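Local coordinates for protein ribulose bisphosphate carboxylase (Hyperthermus butylicus DSM 5456, PDB 6HUN) that probably catalyses the addition of carbon dioxide and water to ribulose 1,5-bisphosphate, yielding two molecules of 3-phosphoglycerate, as a dimeric archaeal form III Rubisco, at residues K238-A246 and N263-A273; R169-L180 and G198-F208. One frame throughout, in Å; residues are numbered along the deposited sequence.

Overall arrangement
Both contacts lie in the eight-stranded parallel barrel of the catalytic domain, with their centres about 12 Å apart. Interaction 2 comes first along the chain and joins strands 171-174 and 201-203, connected by helix 184-196; interaction 1 follows, joining strands 239-243 and 265-269, connected by helix 248-260. Strands 201-203 and 239-243 are neighbours, so the two contacts make four consecutive staves of one barrel wall, tied together by backbone bonds such as Leu241 N to Val202 O, and by Tyr240 OH to Asp204 OD1. At the C-terminal ends of these strands, Asp269 lies beside Glu206, next to predicted metal-binding and catalytic residues. Both contacts also touch the second subunit, which places this part of the barrel against the dimer interface.

Interaction 1: K238-A246 and N263-A273; sequences KGYLANVTA and NKFIMIDFLTA
The side-chain amide of Asn263 imitates a backbone segment, pairing with both polar main-chain atoms of Tyr240. Asn263 OD1 accepts from Tyr240 N at 3.0 Å on a lone pair in the carbonyl plane. Asn263 ND2 donates to Tyr240 O at 2.7 Å, a straighter bond (163°) lying close to the plane of the amide. Two bonds of opposite sense hold the amide against rotation, and the torsion that brings it across sets CG anti to the backbone N (chi1 -171°). The hydroxyl of Tyr240 is engaged by Asp204. Next along, Leu241 and Phe265 meet obliquely, Leu241 CD2 lying 3.6 Å from Phe265 CD1, while Gly239, without a side chain, leaves room for the ring.

True parallel pairing follows. Ala242 O accepts from Met267 N at 2.8 Å, and Met267 O accepts from Val244 N at 2.9 Å, so that Asn243 sits beside Met267 with both side chains on the same face. Ile266 is on the other face, where its CG2 meets Val244 CG1.

Asn243 also opens an Asx turn. Its OD1 accepts from both Thr245 N and Thr245 OG1, the latter at 2.7 Å, and Thr245 OG1 in turn accepts from Asp269 N at 2.8 Å. This relay joins the Asx turn to the backbone at Asp269. Asn243 ND2 reaches Asp269 OD1 only weakly, at 3.4 Å with amide and carboxylate planes 66° apart; it also bonds to Asp205 O. Asp269 packs on His295, the predicted proton acceptor, and Thr245 on Pro116 of the second subunit. The whole is a beta-alpha-beta unit of a TIM barrel, with Asn243, Thr245 and Asp269 at the C-terminal strand ends, where the active site of a TIM-barrel enzyme such as Rubisco lies.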
loop_
_atom_site.group_PDB
_atom_site.type_symbol
_atom_site.label_atom_id
_atom_site.label_comp_id
_atom_site.label_asym_id
_atom_site.label_seq_id
_atom_site.Cartn_x
_atom_site.Cartn_y
_atom_site.Cartn_z
ATOM N N LYS A 238 15.727 17.004 -23.153
ATOM C CA LYS A 238 15.030 15.734 -23.029
ATOM C C LYS A 238 15.297 15.208 -21.629
ATOM O O LYS A 238 16.260 15.605 -20.989
ATOM C CB LYS A 238 15.518 14.689 -24.033
ATOM C CG LYS A 238 15.723 15.231 -25.468
ATOM C CD LYS A 238 14.419 15.074 -26.216
ATOM C CE LYS A 238 14.550 15.630 -27.686
ATOM N NZ LYS A 238 13.350 15.317 -28.536
ATOM N N GLY A 239 14.469 14.309 -21.175
ATOM C CA GLY A 239 14.654 13.757 -19.841
ATOM C C GLY A 239 14.287 12.291 -19.812
ATOM O O GLY A 239 13.654 11.788 -20.723
ATOM N N TYR A 240 14.670 11.602 -18.713
ATOM C CA TYR A 240 14.432 10.166 -18.580
ATOM C C TYR A 240 13.680 9.924 -17.269
ATOM O O TYR A 240 14.127 10.400 -16.219
ATOM C CB TYR A 240 15.778 9.432 -18.570
ATOM C CG TYR A 240 15.768 7.943 -18.372
ATOM C CD1 TYR A 240 14.649 7.170 -18.665
ATOM C CD2 TYR A 240 16.883 7.298 -17.836
ATOM C CE1 TYR A 240 14.664 5.788 -18.463
ATOM C CE2 TYR A 240 16.909 5.934 -17.639
ATOM C CZ TYR A 240 15.811 5.186 -17.944
ATOM O OH TYR A 240 15.857 3.833 -17.748
ATOM N N LEU A 241 12.527 9.250 -17.332
ATOM C CA LEU A 241 11.785 8.950 -16.090
ATOM C C LEU A 241 12.309 7.582 -15.666
ATOM O O LEU A 241 11.760 6.543 -16.023
ATOM C CB LEU A 241 10.256 8.992 -16.291
ATOM C CG LEU A 241 9.653 10.252 -16.951
ATOM C CD1 LEU A 241 8.129 10.118 -17.272
ATOM C CD2 LEU A 241 9.941 11.518 -16.117
ATOM N N ALA A 242 13.403 7.597 -14.903
ATOM C CA ALA A 242 14.112 6.390 -14.502
ATOM C C ALA A 242 13.451 5.806 -13.278
ATOM O O ALA A 242 13.275 6.499 -12.270
ATOM C CB ALA A 242 15.579 6.691 -14.172
ATOM N N ASN A 243 13.130 4.524 -13.342
ATOM C CA ASN A 243 12.391 3.887 -12.248
ATOM C C ASN A 243 13.366 3.509 -11.116
ATOM O O ASN A 243 14.184 2.598 -11.268
ATOM C CB ASN A 243 11.630 2.681 -12.777
ATOM C CG ASN A 243 10.515 2.252 -11.825
ATOM O OD1 ASN A 243 10.588 2.526 -10.656
ATOM N ND2 ASN A 243 9.438 1.672 -12.349
ATOM N N VAL A 244 13.262 4.204 -9.987
ATOM C CA VAL A 244 14.132 3.972 -8.824
ATOM C C VAL A 244 13.428 3.147 -7.762
ATOM O O VAL A 244 13.923 3.043 -6.621
ATOM C CB VAL A 244 14.658 5.297 -8.230
ATOM C CG1 VAL A 244 15.513 6.070 -9.253
ATOM C CG2 VAL A 244 13.469 6.168 -7.747
ATOM N N THR A 245 12.269 2.573 -8.099
ATOM C CA THR A 245 11.535 1.704 -7.175
ATOM C C THR A 245 12.450 0.576 -6.691
ATOM O O THR A 245 12.962 -0.221 -7.484
ATOM C CB THR A 245 10.277 1.177 -7.874
ATOM O OG1 THR A 245 9.412 2.294 -8.282
ATOM C CG2 THR A 245 9.446 0.229 -6.921
ATOM N N ALA A 246 12.595 0.471 -5.349
ATOM C CA ALA A 246 13.647 -0.395 -4.799
ATOM C C ALA A 246 13.573 -0.354 -3.279
ATOM O O ALA A 246 12.920 0.536 -2.707
ATOM C CB ALA A 246 15.020 0.054 -5.284
ATOM N N ASN A 263 20.594 13.843 -15.070
ATOM C CA ASN A 263 19.170 13.683 -15.367
ATOM C C ASN A 263 18.355 14.347 -14.258
ATOM O O ASN A 263 18.798 14.417 -13.103
ATOM C CB ASN A 263 18.796 12.197 -15.487
ATOM C CG ASN A 263 17.377 11.979 -16.019
ATOM O OD1 ASN A 263 17.078 12.363 -17.143
ATOM N ND2 ASN A 263 16.500 11.335 -15.210
ATOM N N LYS A 264 17.159 14.838 -14.610
ATOM C CA LYS A 264 16.397 15.698 -13.720
ATOM C C LYS A 264 15.141 15.017 -13.182
ATOM O O LYS A 264 14.386 15.654 -12.434
ATOM C CB LYS A 264 16.001 16.983 -14.406
ATOM C CG LYS A 264 17.259 17.838 -14.809
ATOM C CD LYS A 264 17.955 18.269 -13.525
ATOM C CE LYS A 264 17.382 19.609 -13.025
ATOM N NZ LYS A 264 18.014 20.081 -11.748
ATOM N N PHE A 265 14.946 13.753 -13.500
ATOM C CA PHE A 265 13.702 13.063 -13.149
ATOM C C PHE A 265 14.001 11.697 -12.531
ATOM O O PHE A 265 14.923 10.984 -12.970
ATOM C CB PHE A 265 12.825 12.830 -14.366
ATOM C CG PHE A 265 12.410 14.079 -15.069
ATOM C CD1 PHE A 265 11.150 14.633 -14.797
ATOM C CD2 PHE A 265 13.248 14.681 -16.014
ATOM C CE1 PHE A 265 10.723 15.766 -15.413
ATOM C CE2 PHE A 265 12.801 15.846 -16.696
ATOM C CZ PHE A 265 11.522 16.371 -16.360
ATOM N N ILE A 266 13.147 11.293 -11.562
ATOM C CA ILE A 266 13.076 9.913 -11.088
ATOM C C ILE A 266 11.614 9.513 -11.117
ATOM O O ILE A 266 10.729 10.369 -11.005
ATOM C CB ILE A 266 13.690 9.723 -9.658
ATOM C CG1 ILE A 266 13.012 10.698 -8.682
ATOM C CG2 ILE A 266 15.223 9.967 -9.778
ATOM C CD1 ILE A 266 13.375 10.529 -7.119
ATOM N N MET A 267 11.356 8.219 -11.293
ATOM C CA MET A 267 10.028 7.655 -11.159
ATOM C C MET A 267 10.008 6.694 -9.988
ATOM O O MET A 267 10.960 5.926 -9.802
ATOM C CB MET A 267 9.630 6.921 -12.459
ATOM C CG MET A 267 8.340 6.133 -12.368
ATOM S SD MET A 267 8.176 5.538 -14.101
ATOM C CE MET A 267 7.453 3.936 -13.875
ATOM N N ILE A 268 8.888 6.691 -9.258
ATOM C CA ILE A 268 8.708 5.775 -8.125
ATOM C C ILE A 268 7.279 5.238 -8.132
ATOM O O ILE A 268 6.313 5.967 -8.428
ATOM C CB ILE A 268 9.047 6.425 -6.793
ATOM C CG1 ILE A 268 8.916 5.356 -5.681
ATOM C CG2 ILE A 268 8.094 7.593 -6.464
ATOM C CD1 ILE A 268 9.620 5.775 -4.453
ATOM N N ASP A 269 7.176 3.931 -7.940
ATOM C CA ASP A 269 5.862 3.274 -7.815
ATOM C C ASP A 269 5.461 3.516 -6.383
ATOM O O ASP A 269 5.846 2.786 -5.485
ATOM C CB ASP A 269 5.971 1.798 -8.134
ATOM C CG ASP A 269 6.505 1.489 -9.531
ATOM O OD1 ASP A 269 6.745 2.362 -10.406
ATOM O OD2 ASP A 269 6.666 0.284 -9.795
ATOM N N PHE A 270 4.686 4.581 -6.122
ATOM C CA PHE A 270 4.603 4.984 -4.720
ATOM C C PHE A 270 3.668 4.098 -3.891
ATOM O O PHE A 270 3.660 4.236 -2.671
ATOM C CB PHE A 270 4.180 6.464 -4.626
ATOM C CG PHE A 270 2.822 6.788 -5.266
ATOM C CD1 PHE A 270 1.654 6.784 -4.502
ATOM C CD2 PHE A 270 2.744 7.177 -6.607
ATOM C CE1 PHE A 270 0.444 7.123 -5.076
ATOM C CE2 PHE A 270 1.520 7.490 -7.234
ATOM C CZ PHE A 270 0.389 7.501 -6.469
ATOM N N LEU A 271 2.823 3.284 -4.523
ATOM C CA LEU A 271 1.979 2.377 -3.721
ATOM C C LEU A 271 2.661 1.049 -3.497
ATOM O O LEU A 271 2.442 0.437 -2.433
ATOM C CB LEU A 271 0.598 2.159 -4.396
ATOM C CG LEU A 271 -0.152 3.518 -4.402
ATOM C CD1 LEU A 271 -1.402 3.265 -5.291
ATOM C CD2 LEU A 271 -0.467 4.061 -3.023
ATOM N N THR A 272 3.541 0.608 -4.401
ATOM C CA THR A 272 4.241 -0.667 -4.153
ATOM C C THR A 272 5.536 -0.494 -3.358
ATOM O O THR A 272 5.857 -1.387 -2.540
ATOM C CB THR A 272 4.542 -1.375 -5.495
ATOM O OG1 THR A 272 5.485 -0.625 -6.266
ATOM C CG2 THR A 272 3.253 -1.580 -6.325
ATOM N N ALA A 273 6.259 0.615 -3.542
ATOM C CA ALA A 273 7.342 0.937 -2.601
ATOM C C ALA A 273 6.772 1.483 -1.294
ATOM O O ALA A 273 7.250 1.158 -0.197
ATOM C CB ALA A 273 8.316 1.950 -3.256
#

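Interaction 2: R169-L180 and G198-F208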
loop_
_atom_site.group_PDB
_atom_site.type_symbol
_atom_site.label_atom_id
_atom_site.label_comp_id
_atom_site.label_asym_id
_atom_site.label_seq_id
_atom_site.Cartn_x
_atom_site.Cartn_y
_atom_site.Cartn_z
ATOM N N ARG A 169 2.855 23.953 -24.747
ATOM C CA ARG A 169 2.238 22.735 -25.244
ATOM C C ARG A 169 2.261 21.632 -24.194
ATOM O O ARG A 169 2.991 21.727 -23.208
ATOM C CB ARG A 169 2.943 22.268 -26.516
ATOM C CG ARG A 169 4.365 21.826 -26.321
ATOM C CD ARG A 169 4.819 21.061 -27.521
ATOM N NE ARG A 169 6.257 20.854 -27.572
ATOM C CZ ARG A 169 6.868 19.835 -26.968
ATOM N NH1 ARG A 169 6.168 18.949 -26.263
ATOM N NH2 ARG A 169 8.188 19.714 -27.077
ATOM N N PRO A 170 1.451 20.574 -24.373
ATOM C CA PRO A 170 1.598 19.391 -23.518
ATOM C C PRO A 170 2.960 18.739 -23.702
ATOM O O PRO A 170 3.552 18.762 -24.782
ATOM C CB PRO A 170 0.478 18.444 -24.000
ATOM C CG PRO A 170 -0.461 19.274 -24.789
ATOM C CD PRO A 170 0.310 20.448 -25.337
ATOM N N ILE A 171 3.441 18.103 -22.647
ATOM C CA ILE A 171 4.693 17.375 -22.758
ATOM C C ILE A 171 4.387 15.936 -23.164
ATOM O O ILE A 171 3.387 15.359 -22.736
ATOM C CB ILE A 171 5.437 17.479 -21.405
ATOM C CG1 ILE A 171 5.869 18.940 -21.179
ATOM C CG2 ILE A 171 6.589 16.462 -21.307
ATOM C CD1 ILE A 171 6.495 19.147 -19.810
ATOM N N LEU A 172 5.279 15.322 -23.939
ATOM C CA LEU A 172 5.081 13.975 -24.460
ATOM C C LEU A 172 6.052 12.973 -23.841
ATOM O O LEU A 172 7.248 13.253 -23.716
ATOM C CB LEU A 172 5.251 13.967 -25.973
ATOM C CG LEU A 172 4.329 15.036 -26.607
ATOM C CD1 LEU A 172 4.752 15.326 -28.039
ATOM C CD2 LEU A 172 2.870 14.636 -26.504
ATOM N N ALA A 173 5.540 11.782 -23.522
ATOM C CA ALA A 173 6.340 10.694 -22.953
ATOM C C ALA A 173 6.039 9.382 -23.673
ATOM O O ALA A 173 4.930 9.184 -24.172
ATOM C CB ALA A 173 6.042 10.556 -21.453
ATOM N N THR A 174 7.033 8.491 -23.749
ATOM C CA THR A 174 6.864 7.161 -24.348
ATOM C C THR A 174 7.578 6.109 -23.513
ATOM O O THR A 174 8.754 6.285 -23.201
ATOM C CB THR A 174 7.433 7.091 -25.765
ATOM O OG1 THR A 174 6.638 7.908 -26.616
ATOM C CG2 THR A 174 7.402 5.640 -26.305
ATOM N N VAL A 175 6.882 5.019 -23.212
ATOM C CA VAL A 175 7.468 3.766 -22.723
ATOM C C VAL A 175 7.806 2.838 -23.893
ATOM O O VAL A 175 6.951 2.568 -24.753
ATOM C CB VAL A 175 6.513 3.061 -21.752
ATOM C CG1 VAL A 175 7.149 1.769 -21.177
ATOM C CG2 VAL A 175 6.075 4.016 -20.666
ATOM N N PRO A 176 9.038 2.331 -23.961
ATOM C CA PRO A 176 9.400 1.355 -24.995
ATOM C C PRO A 176 8.453 0.166 -25.053
ATOM O O PRO A 176 7.782 -0.196 -24.088
ATOM C CB PRO A 176 10.806 0.907 -24.577
ATOM C CG PRO A 176 11.358 2.069 -23.822
ATOM C CD PRO A 176 10.192 2.727 -23.134
ATOM N N LYS A 177 8.402 -0.442 -26.224
ATOM C CA LYS A 177 7.730 -1.699 -26.394
ATOM C C LYS A 177 8.731 -2.678 -26.986
ATOM O O LYS A 177 9.432 -2.328 -27.945
ATOM C CB LYS A 177 6.501 -1.576 -27.304
ATOM C CG LYS A 177 5.365 -0.753 -26.716
ATOM C CD LYS A 177 4.215 -0.580 -27.734
ATOM C CE LYS A 177 3.368 -1.867 -27.926
ATOM N NZ LYS A 177 2.351 -2.047 -26.844
ATOM N N PRO A 178 8.860 -3.897 -26.429
ATOM C CA PRO A 178 8.135 -4.358 -25.232
ATOM C C PRO A 178 8.669 -3.692 -23.977
ATOM O O PRO A 178 9.777 -3.141 -24.031
ATOM C CB PRO A 178 8.417 -5.856 -25.218
ATOM C CG PRO A 178 9.779 -5.964 -25.912
ATOM C CD PRO A 178 9.757 -4.933 -26.979
ATOM N N LYS A 179 7.925 -3.747 -22.868
ATOM C CA LYS A 179 8.350 -3.019 -21.679
ATOM C C LYS A 179 9.557 -3.671 -21.019
ATOM O O LYS A 179 10.297 -2.986 -20.307
ATOM C CB LYS A 179 7.192 -2.879 -20.678
ATOM C CG LYS A 179 6.282 -4.111 -20.586
ATOM C CD LYS A 179 4.948 -3.855 -19.896
ATOM C CE LYS A 179 4.876 -4.540 -18.524
ATOM N NZ LYS A 179 3.764 -3.942 -17.711
ATOM N N LEU A 180 9.792 -4.966 -21.256
ATOM C CA LEU A 180 10.999 -5.618 -20.758
ATOM C C LEU A 180 11.577 -6.508 -21.843
ATOM O O LEU A 180 10.874 -6.939 -22.760
ATOM C CB LEU A 180 10.744 -6.453 -19.486
ATOM C CG LEU A 180 10.482 -5.754 -18.146
ATOM C CD1 LEU A 180 10.381 -6.798 -17.032
ATOM C CD2 LEU A 180 11.514 -4.708 -17.779
ATOM N N GLY A 198 11.189 13.804 -31.491
ATOM C CA GLY A 198 10.307 14.796 -30.893
ATOM C C GLY A 198 9.684 14.442 -29.541
ATOM O O GLY A 198 9.005 15.273 -28.930
ATOM N N ILE A 199 9.850 13.219 -29.068
ATOM C CA ILE A 199 9.318 12.929 -27.731
ATOM C C ILE A 199 10.257 13.564 -26.703
ATOM O O ILE A 199 11.458 13.733 -26.955
ATOM C CB ILE A 199 9.115 11.417 -27.526
ATOM C CG1 ILE A 199 8.054 10.894 -28.486
ATOM C CG2 ILE A 199 8.727 11.070 -26.042
ATOM C CD1 ILE A 199 6.867 11.793 -28.644
ATOM N N ASP A 200 9.682 14.042 -25.596
ATOM C CA ASP A 200 10.411 14.829 -24.603
ATOM C C ASP A 200 10.988 13.942 -23.507
ATOM O O ASP A 200 12.088 14.217 -23.028
ATOM C CB ASP A 200 9.496 15.880 -23.964
ATOM C CG ASP A 200 8.739 16.700 -25.006
ATOM O OD1 ASP A 200 9.402 17.402 -25.845
ATOM O OD2 ASP A 200 7.489 16.619 -24.980
ATOM N N LEU A 201 10.274 12.891 -23.142
ATOM C CA LEU A 201 10.635 12.035 -22.002
ATOM C C LEU A 201 10.550 10.583 -22.423
ATOM O O LEU A 201 9.549 10.162 -23.018
ATOM C CB LEU A 201 9.733 12.270 -20.795
ATOM C CG LEU A 201 9.716 13.678 -20.228
ATOM C CD1 LEU A 201 8.502 13.785 -19.341
ATOM C CD2 LEU A 201 10.970 13.954 -19.405
ATOM N N VAL A 202 11.608 9.809 -22.135
ATOM C CA VAL A 202 11.526 8.364 -22.262
ATOM C C VAL A 202 11.239 7.819 -20.863
ATOM O O VAL A 202 11.733 8.351 -19.871
ATOM C CB VAL A 202 12.812 7.774 -22.887
ATOM C CG1 VAL A 202 14.019 8.337 -22.225
ATOM C CG2 VAL A 202 12.806 6.241 -22.816
ATOM N N LYS A 203 10.358 6.853 -20.779
ATOM C CA LYS A 203 9.840 6.434 -19.473
ATOM C C LYS A 203 10.034 4.952 -19.285
ATOM O O LYS A 203 9.625 4.154 -20.131
ATOM C CB LYS A 203 8.359 6.786 -19.361
ATOM C CG LYS A 203 7.636 6.522 -18.023
ATOM C CD LYS A 203 6.167 6.918 -18.301
ATOM C CE LYS A 203 5.276 6.752 -17.095
ATOM N NZ LYS A 203 4.229 5.674 -17.232
ATOM N N ASP A 204 10.584 4.570 -18.130
ATOM C CA ASP A 204 10.652 3.165 -17.805
ATOM C C ASP A 204 9.256 2.648 -17.534
ATOM O O ASP A 204 8.395 3.377 -17.033
ATOM C CB ASP A 204 11.473 2.958 -16.517
ATOM C CG ASP A 204 12.950 2.947 -16.741
ATOM O OD1 ASP A 204 13.459 2.942 -17.932
ATOM O OD2 ASP A 204 13.619 2.967 -15.680
ATOM N N ASP A 205 9.038 1.364 -17.753
ATOM C CA ASP A 205 7.742 0.882 -17.296
ATOM C C ASP A 205 7.791 0.594 -15.792
ATOM O O ASP A 205 8.858 0.580 -15.172
ATOM C CB ASP A 205 7.308 -0.339 -18.097
ATOM C CG ASP A 205 5.790 -0.387 -18.308
ATOM O OD1 ASP A 205 5.176 0.649 -18.654
ATOM O OD2 ASP A 205 5.199 -1.461 -18.115
ATOM N N GLU A 206 6.595 0.395 -15.189
ATOM C CA GLU A 206 6.470 0.307 -13.733
ATOM C C GLU A 206 7.225 -0.869 -13.134
ATOM O O GLU A 206 7.591 -0.821 -11.947
ATOM C CB GLU A 206 4.982 0.239 -13.342
ATOM C CG GLU A 206 4.319 -1.096 -13.622
ATOM C CD GLU A 206 4.029 -1.335 -15.086
ATOM O OE1 GLU A 206 3.821 -2.522 -15.447
ATOM O OE2 GLU A 206 4.016 -0.347 -15.874
ATOM N N ASN A 207 7.489 -1.909 -13.888
ATOM C CA ASN A 207 8.137 -3.063 -13.274
ATOM C C ASN A 207 9.595 -3.142 -13.664
ATOM O O ASN A 207 10.263 -4.138 -13.393
ATOM C CB ASN A 207 7.363 -4.373 -13.567
ATOM C CG ASN A 207 7.366 -4.762 -15.011
ATOM O OD1 ASN A 207 7.755 -3.981 -15.857
ATOM N ND2 ASN A 207 6.970 -6.000 -15.308
ATOM N N PHE A 208 10.118 -2.085 -14.280
ATOM C CA PHE A 208 11.554 -2.013 -14.533
ATOM C C PHE A 208 12.197 -1.529 -13.247
ATOM O O PHE A 208 11.681 -0.603 -12.611
ATOM C CB PHE A 208 11.843 -1.060 -15.669
ATOM C CG PHE A 208 12.988 -1.476 -16.528
ATOM C CD1 PHE A 208 13.830 -2.521 -16.139
ATOM C CD2 PHE A 208 13.260 -0.802 -17.707
ATOM C CE1 PHE A 208 14.915 -2.913 -16.904
ATOM C CE2 PHE A 208 14.343 -1.183 -18.481
ATOM C CZ PHE A 208 15.182 -2.250 -18.070
HETATM O O HOH W 1 10.372 -0.057 -20.015
#
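Lys179 reaches across to two acids of the other segment, its NZ bridging Asp205 OD2 at 2.9 Å, in one of the two conformers of Asp205, and Glu206 OE1 at 2.7 Å. The lysine chain bends at chi3 (-110°), a turn that goes with NZ reaching both acids. It meets Glu206 OE1 on the syn lone pair and Asp205 OD2 nearly along the C-O bond; Glu65 of the second subunit is a further salt-bridge partner. A water accepting from Asp205 N and donating to Lys179 O links the same backbones. Beside this cluster Leu180 CD2 sits over one face of the Phe208 ring, 3.9 Å from its centroid, a CH-pi contact. Val175 CG2 meets Lys203 CD at 3.7 Å, the two side chains crossing at a slant.

Behind these loops the strands pair in parallel, through Thr174 N to Leu201 O and Lys203 N to Thr174 O. At their start Arg169 grips Asp200 end-on: NH2 bonds to OD1 at 2.9 Å and NH1 to OD2 at 3.0 Å, with guanidinium and carboxylate planes 19° apart. The anti lone pair of Asp200 OD2 takes Leu172 N at 2.8 Å, and Leu172 O accepts from both Asp200 N and Leu201 N. A leucine in place of Arg169 would probably leave the buried Asp200 carboxylate without its countercharge and freer to turn.

Charged groups thus gather at both ends. Lys179 is predicted to bind substrate, Asp205 and Glu206 the magnesium ion. Lys203, here uncarboxylated and hydrogen-bonded through NZ to Gln403 OE1, lies about 3 Å from a calcium ion (nearest side-chain atom), consistent with a metal site lacking its carbamate.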